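Local coordinates for periplasmic binding protein/LacI transcriptional regulator (Burkholderia graminis C4D1M, PDB 5HQJ), which binds D-arabinose between its two lobes and probably serves as the carbohydrate-binding component of an ABC transporter, at residues R124-G129 against K292-G297; I155-L160 against F215-V220. One frame throughout, in Å; residues are numbered along the deposited sequence.

Contact 1 of 2, residues R124-G129 against K292-G297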
loop_
_atom_site.group_PDB
_atom_site.type_symbol
_atom_site.label_atom_id
_atom_site.label_comp_id
_atom_site.label_asym_id
_atom_site.label_seq_id
_atom_site.Cartn_x
_atom_site.Cartn_y
_atom_site.Cartn_z
ATOM N N ARG A 124 -3.632 -15.666 10.347
ATOM C CA ARG A 124 -4.582 -14.560 10.467
ATOM C C ARG A 124 -5.928 -15.011 9.903
ATOM O O ARG A 124 -5.980 -15.854 9.008
ATOM C CB ARG A 124 -4.058 -13.306 9.756
ATOM C CG ARG A 124 -4.318 -13.213 8.257
ATOM C CD ARG A 124 -3.619 -14.288 7.410
ATOM N NE ARG A 124 -3.868 -14.007 5.998
ATOM C CZ ARG A 124 -4.962 -14.370 5.327
ATOM N NH1 ARG A 124 -5.928 -15.075 5.916
ATOM N NH2 ARG A 124 -5.091 -14.029 4.051
ATOM N N SER A 125 -7.000 -14.460 10.455
ATOM C CA SER A 125 -8.360 -14.861 10.100
ATOM C C SER A 125 -8.678 -14.505 8.661
ATOM O O SER A 125 -9.385 -15.220 7.962
ATOM C CB SER A 125 -9.382 -14.198 11.031
ATOM O OG SER A 125 -9.391 -12.778 10.915
HETATM N N MSE A 126 -8.155 -13.372 8.228
HETATM C CA MSE A 126 -8.544 -12.817 6.954
HETATM C C MSE A 126 -7.662 -11.629 6.598
HETATM O O MSE A 126 -7.016 -11.045 7.470
HETATM C CB MSE A 126 -10.012 -12.390 6.980
HETATM C CG MSE A 126 -10.292 -11.262 7.922
HETATM SE SE MSE A 126 -12.191 -10.809 8.088
HETATM C CE MSE A 126 -12.373 -9.710 6.480
ATOM N N TYR A 127 -7.651 -11.320 5.302
ATOM C CA TYR A 127 -6.981 -10.166 4.713
ATOM C C TYR A 127 -7.971 -9.195 4.105
ATOM O O TYR A 127 -8.841 -9.582 3.302
ATOM C CB TYR A 127 -5.983 -10.639 3.647
ATOM C CG TYR A 127 -5.491 -9.544 2.701
ATOM C CD1 TYR A 127 -4.523 -8.643 3.094
ATOM C CD2 TYR A 127 -5.990 -9.431 1.410
ATOM C CE1 TYR A 127 -4.087 -7.658 2.231
ATOM C CE2 TYR A 127 -5.564 -8.448 0.557
ATOM C CZ TYR A 127 -4.597 -7.564 0.970
ATOM O OH TYR A 127 -4.149 -6.581 0.113
ATOM N N ILE A 128 -7.832 -7.941 4.494
ATOM C CA ILE A 128 -8.585 -6.860 3.923
ATOM C C ILE A 128 -7.672 -5.936 3.128
ATOM O O ILE A 128 -6.839 -5.227 3.697
ATOM C CB ILE A 128 -9.279 -6.039 5.022
ATOM C CG1 ILE A 128 -10.165 -6.963 5.867
ATOM C CG2 ILE A 128 -10.055 -4.856 4.437
ATOM C CD1 ILE A 128 -10.652 -6.312 7.149
ATOM N N GLY A 129 -7.838 -5.891 1.820
ATOM C CA GLY A 129 -7.011 -4.987 1.057
ATOM C C GLY A 129 -7.176 -5.075 -0.442
ATOM O O GLY A 129 -8.123 -5.680 -0.966
ATOM N N LYS A 292 -13.386 -14.321 5.688
ATOM C CA LYS A 292 -13.129 -14.428 4.262
ATOM C C LYS A 292 -12.419 -13.146 3.848
ATOM O O LYS A 292 -12.788 -12.076 4.324
ATOM C CB LYS A 292 -14.433 -14.597 3.476
ATOM C CG LYS A 292 -14.236 -14.767 1.977
ATOM C CD LYS A 292 -15.557 -14.750 1.218
ATOM C CE LYS A 292 -16.168 -13.357 1.193
ATOM N NZ LYS A 292 -16.941 -13.076 -0.059
ATOM N N ASP A 293 -11.426 -13.248 2.968
ATOM C CA ASP A 293 -10.714 -12.073 2.482
ATOM C C ASP A 293 -11.627 -11.066 1.749
ATOM O O ASP A 293 -12.614 -11.427 1.094
ATOM C CB ASP A 293 -9.576 -12.495 1.554
ATOM C CG ASP A 293 -8.481 -13.295 2.280
ATOM O OD1 ASP A 293 -8.505 -13.412 3.520
ATOM O OD2 ASP A 293 -7.579 -13.808 1.595
ATOM N N ILE A 294 -11.294 -9.788 1.871
ATOM C CA ILE A 294 -12.087 -8.730 1.257
ATOM C C ILE A 294 -11.192 -7.929 0.328
ATOM O O ILE A 294 -10.140 -7.446 0.724
ATOM C CB ILE A 294 -12.743 -7.784 2.312
ATOM C CG1 ILE A 294 -13.794 -8.521 3.138
ATOM C CG2 ILE A 294 -13.404 -6.556 1.617
ATOM C CD1 ILE A 294 -14.376 -7.660 4.270
ATOM N N ASP A 295 -11.622 -7.843 -0.924
ATOM C CA ASP A 295 -11.015 -7.021 -1.934
ATOM C C ASP A 295 -11.612 -5.622 -1.853
ATOM O O ASP A 295 -12.713 -5.383 -2.327
ATOM C CB ASP A 295 -11.251 -7.621 -3.324
ATOM C CG ASP A 295 -10.616 -6.807 -4.438
ATOM O OD1 ASP A 295 -10.156 -5.681 -4.200
ATOM O OD2 ASP A 295 -10.585 -7.311 -5.580
ATOM N N THR A 296 -10.880 -4.687 -1.274
ATOM C CA THR A 296 -11.415 -3.342 -1.084
ATOM C C THR A 296 -11.388 -2.482 -2.374
ATOM O O THR A 296 -11.999 -1.397 -2.410
ATOM C CB THR A 296 -10.683 -2.595 0.082
ATOM O OG1 THR A 296 -9.262 -2.731 -0.032
ATOM C CG2 THR A 296 -11.133 -3.163 1.429
ATOM N N GLY A 297 -10.705 -2.961 -3.423
ATOM C CA GLY A 297 -10.787 -2.354 -4.728
ATOM C C GLY A 297 -9.870 -1.160 -4.889
ATOM O O GLY A 297 -9.299 -0.647 -3.916
HETATM O O HOH W 1 -8.078 -15.843 4.481
#
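Asp293 meets both Tyr127 and Arg124 across this contact. Its OD1 accepts from Tyr127 N at 2.9 Å, the donor standing 55° out of the carboxylate plane. Its OD2 forms a long salt bridge with Arg124 NH2, 3.5 Å away, at the guanidinium edge; the two planes are 61° apart, so the groups do not meet as a flat two-pronged pair. Water 1 links the same two side chains, accepting from Arg124 NH1 and donating to Asp293 OD1. Strands 127-129 and 294-295 are parallel neighbours at one margin of the sheet of one lobe of a periplasmic binding protein, Ile128 paired with Ile294. Ile294 N gives to Tyr127 O at 2.8 Å, and Gly129 N to Ile294 O at 3.0 Å, both nearly in line with the carbonyl. The last rung differs: Thr296 N reaches Gly129 O from above the carbonyl plane. There Asp295 OD1 accepts from Gly297 N in an Asx turn. On the face carrying Ile128 and Ile294, the selenomethionine Met126 bends at chi3 (-81°), bringing CE to 3.6 Å from Ile294 CD1, and Ile128 CG2 meets Thr296 CG2 at 3.6 Å. Helix 269-284 covers this side through His279 and Met272. Gly129 N lies over one face of the Tyr127 ring, toward its rim; the ring's OH is hydrogen-bonded to Thr130 O. Arg124 NH2 also bridges to Asp118, so one guanidinium serves two carboxylates. The chain's edge strand 294-295 is thus attached by backbone rungs, with a charged, water-bridged clasp at its start that would probably keep Asp293 ionised.

Contact 2 of 2, residues I155-L160 against F215-V220. With 64K (alpha-D-arabinopyranose), chain B.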
loop_
_atom_site.group_PDB
_atom_site.type_symbol
_atom_site.label_atom_id
_atom_site.label_comp_id
_atom_site.label_asym_id
_atom_site.label_seq_id
_atom_site.Cartn_x
_atom_site.Cartn_y
_atom_site.Cartn_z
ATOM N N ILE A 155 10.307 0.731 -13.294
ATOM C CA ILE A 155 9.452 0.466 -12.159
ATOM C C ILE A 155 10.180 0.844 -10.889
ATOM O O ILE A 155 11.305 0.370 -10.634
ATOM C CB ILE A 155 9.031 -1.041 -12.087
ATOM C CG1 ILE A 155 8.391 -1.503 -13.382
ATOM C CG2 ILE A 155 8.127 -1.277 -10.808
ATOM C CD1 ILE A 155 8.071 -3.004 -13.389
ATOM N N ILE A 156 9.556 1.724 -10.107
ATOM C CA ILE A 156 10.114 2.237 -8.839
ATOM C C ILE A 156 9.274 1.673 -7.722
ATOM O O ILE A 156 8.043 1.885 -7.706
ATOM C CB ILE A 156 10.126 3.784 -8.794
ATOM C CG1 ILE A 156 10.779 4.370 -10.056
ATOM C CG2 ILE A 156 10.798 4.271 -7.549
ATOM C CD1 ILE A 156 12.190 3.922 -10.317
ATOM N N THR A 157 9.900 0.958 -6.784
ATOM C CA THR A 157 9.151 0.370 -5.693
ATOM C C THR A 157 9.616 0.925 -4.368
ATOM O O THR A 157 10.457 1.826 -4.337
ATOM C CB THR A 157 9.227 -1.182 -5.754
ATOM O OG1 THR A 157 8.328 -1.698 -4.761
ATOM C CG2 THR A 157 10.667 -1.747 -5.588
ATOM N N GLY A 158 9.078 0.379 -3.275
ATOM C CA GLY A 158 9.430 0.842 -1.943
ATOM C C GLY A 158 10.416 -0.107 -1.320
ATOM O O GLY A 158 11.517 -0.307 -1.833
ATOM N N GLN A 159 9.983 -0.742 -0.236
ATOM C CA GLN A 159 10.799 -1.749 0.416
ATOM C C GLN A 159 10.703 -3.083 -0.365
ATOM O O GLN A 159 9.631 -3.518 -0.776
ATOM C CB GLN A 159 10.388 -1.886 1.899
ATOM C CG GLN A 159 8.879 -2.004 2.217
ATOM C CD GLN A 159 8.160 -0.656 2.436
ATOM O OE1 GLN A 159 7.829 0.033 1.483
ATOM N NE2 GLN A 159 7.888 -0.309 3.694
ATOM N N LEU A 160 11.868 -3.674 -0.595
ATOM C CA LEU A 160 11.978 -4.852 -1.436
ATOM C C LEU A 160 11.311 -6.118 -0.864
ATOM O O LEU A 160 11.064 -7.061 -1.610
ATOM C CB LEU A 160 13.454 -5.134 -1.737
ATOM C CG LEU A 160 14.252 -4.027 -2.425
ATOM C CD1 LEU A 160 15.725 -4.424 -2.560
ATOM C CD2 LEU A 160 13.651 -3.689 -3.776
ATOM N N PHE A 215 6.489 3.538 -13.777
ATOM C CA PHE A 215 5.501 3.090 -12.788
ATOM C C PHE A 215 6.022 3.316 -11.374
ATOM O O PHE A 215 7.132 2.827 -11.051
ATOM C CB PHE A 215 5.233 1.596 -12.861
ATOM C CG PHE A 215 4.751 1.067 -14.177
ATOM C CD1 PHE A 215 5.653 0.728 -15.184
ATOM C CD2 PHE A 215 3.395 0.771 -14.390
ATOM C CE1 PHE A 215 5.211 0.180 -16.397
ATOM C CE2 PHE A 215 2.979 0.240 -15.585
ATOM C CZ PHE A 215 3.877 -0.072 -16.578
ATOM N N GLY A 216 5.242 3.971 -10.528
ATOM C CA GLY A 216 5.555 4.053 -9.118
ATOM C C GLY A 216 4.552 3.178 -8.394
ATOM O O GLY A 216 3.361 3.477 -8.424
ATOM N N VAL A 217 4.992 2.053 -7.831
ATOM C CA VAL A 217 4.072 1.107 -7.231
ATOM C C VAL A 217 3.927 1.304 -5.705
ATOM O O VAL A 217 3.168 0.565 -5.053
ATOM C CB VAL A 217 4.471 -0.365 -7.509
ATOM C CG1 VAL A 217 4.340 -0.649 -9.016
ATOM C CG2 VAL A 217 5.869 -0.753 -6.901
ATOM N N SER A 218 4.671 2.258 -5.137
ATOM C CA SER A 218 4.555 2.618 -3.723
ATOM C C SER A 218 4.295 4.132 -3.591
ATOM O O SER A 218 4.387 4.859 -4.555
ATOM C CB SER A 218 5.804 2.205 -2.957
ATOM O OG SER A 218 6.879 3.032 -3.306
ATOM N N GLN A 219 3.927 4.601 -2.406
ATOM C CA GLN A 219 3.385 5.958 -2.339
ATOM C C GLN A 219 4.434 7.024 -2.677
ATOM O O GLN A 219 4.049 8.084 -3.126
ATOM C CB GLN A 219 2.734 6.260 -0.969
ATOM C CG GLN A 219 3.487 5.815 0.261
ATOM C CD GLN A 219 4.856 6.419 0.341
ATOM O OE1 GLN A 219 5.852 5.770 0.037
ATOM N NE2 GLN A 219 4.920 7.672 0.748
ATOM N N VAL A 220 5.727 6.727 -2.529
ATOM C CA VAL A 220 6.814 7.685 -2.866
ATOM C C VAL A 220 7.126 7.887 -4.375
ATOM O O VAL A 220 7.794 8.871 -4.780
ATOM C CB VAL A 220 8.120 7.253 -2.186
ATOM C CG1 VAL A 220 8.830 6.159 -2.993
ATOM C CG2 VAL A 220 9.035 8.443 -1.972
HETATM O O2 64K B . -0.341 -0.156 -0.024
HETATM C C2 64K B . 0.967 0.473 0.197
HETATM C C3 64K B . 0.858 1.897 -0.245
HETATM O O3 64K B . 0.865 1.935 -1.655
HETATM C C4 64K B . 2.051 2.731 0.207
HETATM O O4 64K B . 3.263 2.348 -0.469
HETATM C C5 64K B . 2.269 2.548 1.641
HETATM O O5 64K B . 2.585 1.156 1.892
HETATM C C1 64K B . 1.324 0.402 1.655
HETATM O O1 64K B . 1.537 -0.915 1.991
HETATM O O HOH W 2 7.115 3.880 -5.835
#
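The Phe215 ring meets Ile155 obliquely, its CD1 4.0 Å from Ile155 CG1, while Met139 and Met143 of helix 132-146 also touch the ring. Paired in register with Ile155, Phe215 projects on the same face of the sheet; chi1 of -58° sets CG beside its own backbone N. Strands 150-156 and 211-216 are parallel neighbours in the Rossmann-like sheet of one lobe of a periplasmic binding protein; the loops at their C-terminal ends lie toward the cleft, and the one after strand 211-216 touches the sugar. Ile156 N gives to Phe215 O at 2.8 Å, and Val217 N to Ile156 O at 3.1 Å, both bonds almost straight. Further along, Val217 CG2 packs against Thr157 OG1 and CB, and Val217 CG1 lies near Ile155 CG2; Ile169 and Ile172 of helix 163-176 pack on Thr157 and Val217 respectively. Past Val217, water 2 bridges the two chains, donating to Ile156 O and accepting from Ser218 N at 3.0 Å, so Ile156 O is gripped twice, by an amide and by a water. With OG set between its own N and carbonyl carbon (chi1 72°), Ser218 brings it to 3.4 Å from Gly158 N, at too poor an angle for a hydrogen bond; the hydroxyl is hydrogen-bonded to Asp192, another pocket residue. Arg168, which binds the sugar through NH2, also gives its NH1 to Val217 O. Gln219 CG lies 3.4 Å from C4 of the alpha-D-arabinopyranose, and the Gln219 backbone N donates to the sugar O4 at 3.0 Å.

How the contacts relate
Contact 1 and contact 2 each join parallel strands, but in different sheets and therefore in the two lobes that close on the sugar. Their centres are 22 Å apart and their nearest atoms about 11 Å. Contact 2 reaches the ligand directly, through Ser218 and Gln219 in the loop after strand 211-216; in contact 1 the side chain of Tyr127 is about 7 Å from the bound alpha-D-arabinopyranose. Asp116, just after strand 111-115 beside contact 1, also holds the sugar, as do Arg168 and Asn164 from the other lobe. The chain crosses between lobes three times, after 127-129, after 263-266 and after 294-295, as in type I periplasmic binding proteins; contact 1 lies at the first and third crossings.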